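Local atomic coordinates of endo-b-1,4-glucanase (Nasutitermes takasagoensis, PDB entry 1KS8), a protein that probably hydrolyses internal (1->4)-beta-D-glucosidic linkages in cellulose and related beta-glucans, as an endo-acting cellulase of glycosyl hydrolase family 9. Residues A[79-83]-A[426-430]. Residues are numbered along the deposited sequence.
Sequences FEAGY and AALVA
Gly82 sets the spacing here: its CA lies 4.0 Å from the CA of Ala430, so the two backbones meet almost directly, while the CA of Phe79 lies 5.3 Å from the CA of Ala427. Residues 80-83 begin a short helix, with Phe79 at its N-cap (phi/psi -130/42) and Gly82 N hydrogen-bonded to Phe79 O at 2.9 Å; residues 426-430 are helical throughout, with Ala430 N hydrogen-bonded to Ala426 O at 2.9 Å. That same carbonyl O of Ala426 reaches the CA of Gly82 at 3.3 Å in a CA-H...O contact, with 156° at the hydrogen. An ideal CB on Gly82 would fall 1.9 Å from Ala426 O, a clash, so the approach at this distance depends on Gly82 having no side chain. Val429, with chi1 in t, closes one flank, its CG1 3.4 Å from Gly82 O. The contact belongs to the (alpha/alpha)6 barrel of family 9: the last turn of helix 415-430 packs on the break where helix 62-78 gives way to helix 80-85, away from the calcium-binding residues and the predicted active-site residues. Phe79, chi1 m, is the large bump, and the small alanines make the surface it lies against. Ala427 CB sits 3.5 Å from the Phe79 ring centroid, only 4° off the normal, a CH-pi contact over the face, while Ala430 CB, 4.2 Å from Phe79 CD1, touches the ring edge. The Phe79 side chain also touches Phe312 of helix 303-319. Tyr83 points its CA-to-CB bond away, yet with chi1 at -83° its ring runs back alongside Ala426, CE2 to CB 3.5 Å, and its OH is hydrogen-bonded to NE2 of Gln422, one turn before Ala426 on helix 415-430.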
loop_
_atom_site.group_PDB
_atom_site.type_symbol
_atom_site.label_atom_id
_atom_site.label_comp_id
_atom_site.label_asym_id
_atom_site.label_seq_id
_atom_site.Cartn_x
_atom_site.Cartn_y
_atom_site.Cartn_z
ATOM N N PHE A 79 6.327 13.559 -5.726
ATOM C CA PHE A 79 7.777 13.411 -5.705
ATOM C C PHE A 79 8.297 12.669 -6.930
ATOM O O PHE A 79 9.189 11.823 -6.839
ATOM C CB PHE A 79 8.177 12.702 -4.408
ATOM C CG PHE A 79 7.665 13.395 -3.175
ATOM C CD1 PHE A 79 8.222 14.601 -2.754
ATOM C CD2 PHE A 79 6.579 12.880 -2.473
ATOM C CE1 PHE A 79 7.700 15.288 -1.653
ATOM C CE2 PHE A 79 6.051 13.556 -1.374
ATOM C CZ PHE A 79 6.612 14.763 -0.963
ATOM N N GLU A 80 7.735 13.011 -8.084
ATOM C CA GLU A 80 8.124 12.399 -9.345
ATOM C C GLU A 80 9.624 12.566 -9.581
ATOM O O GLU A 80 10.282 11.677 -10.121
ATOM C CB GLU A 80 7.345 13.038 -10.498
ATOM C CG GLU A 80 7.551 12.345 -11.833
ATOM C CD GLU A 80 6.775 12.997 -12.959
ATOM O OE1 GLU A 80 6.808 12.464 -14.087
ATOM O OE2 GLU A 80 6.132 14.041 -12.717
ATOM N N ALA A 81 10.160 13.712 -9.169
ATOM C CA ALA A 81 11.581 13.991 -9.340
ATOM C C ALA A 81 12.437 12.945 -8.636
ATOM O O ALA A 81 13.543 12.639 -9.080
ATOM C CB ALA A 81 11.909 15.381 -8.808
ATOM N N GLY A 82 11.926 12.403 -7.535
ATOM C CA GLY A 82 12.662 11.392 -6.797
ATOM C C GLY A 82 12.808 10.138 -7.630
ATOM O O GLY A 82 13.879 9.536 -7.685
ATOM N N TYR A 83 11.718 9.738 -8.275
ATOM C CA TYR A 83 11.732 8.561 -9.131
ATOM C C TYR A 83 12.653 8.804 -10.322
ATOM O O TYR A 83 13.447 7.940 -10.687
ATOM C CB TYR A 83 10.316 8.251 -9.625
ATOM C CG TYR A 83 9.475 7.464 -8.643
ATOM C CD1 TYR A 83 9.493 6.071 -8.646
ATOM C CD2 TYR A 83 8.660 8.112 -7.716
ATOM C CE1 TYR A 83 8.713 5.341 -7.754
ATOM C CE2 TYR A 83 7.879 7.388 -6.816
ATOM C CZ TYR A 83 7.908 6.004 -6.844
ATOM O OH TYR A 83 7.122 5.276 -5.976
ATOM N N ALA A 426 10.987 8.224 -2.183
ATOM C CA ALA A 426 10.949 9.086 -3.358
ATOM C C ALA A 426 11.074 10.544 -2.922
ATOM O O ALA A 426 11.756 11.339 -3.574
ATOM C CB ALA A 426 9.646 8.876 -4.121
ATOM N N ALA A 427 10.415 10.892 -1.820
ATOM C CA ALA A 427 10.467 12.254 -1.299
ATOM C C ALA A 427 11.883 12.602 -0.841
ATOM O O ALA A 427 12.386 13.689 -1.130
ATOM C CB ALA A 427 9.484 12.410 -0.139
ATOM N N LEU A 428 12.529 11.683 -0.130
ATOM C CA LEU A 428 13.885 11.934 0.342
ATOM C C LEU A 428 14.833 12.142 -0.833
ATOM O O LEU A 428 15.712 13.000 -0.778
ATOM C CB LEU A 428 14.365 10.778 1.221
ATOM C CG LEU A 428 13.610 10.661 2.550
ATOM C CD1 LEU A 428 14.062 9.413 3.295
ATOM C CD2 LEU A 428 13.848 11.907 3.396
ATOM N N VAL A 429 14.650 11.369 -1.899
ATOM C CA VAL A 429 15.497 11.517 -3.076
ATOM C C VAL A 429 15.225 12.869 -3.733
ATOM O O VAL A 429 16.154 13.566 -4.147
ATOM C CB VAL A 429 15.243 10.400 -4.112
ATOM C CG1 VAL A 429 16.039 10.679 -5.381
ATOM C CG2 VAL A 429 15.638 9.051 -3.532
ATOM N N ALA A 430 13.949 13.241 -3.816
ATOM C CA ALA A 430 13.563 14.510 -4.428
ATOM C C ALA A 430 14.150 15.699 -3.675
ATOM O O ALA A 430 14.444 16.739 -4.271
ATOM C CB ALA A 430 12.043 14.625 -4.474
#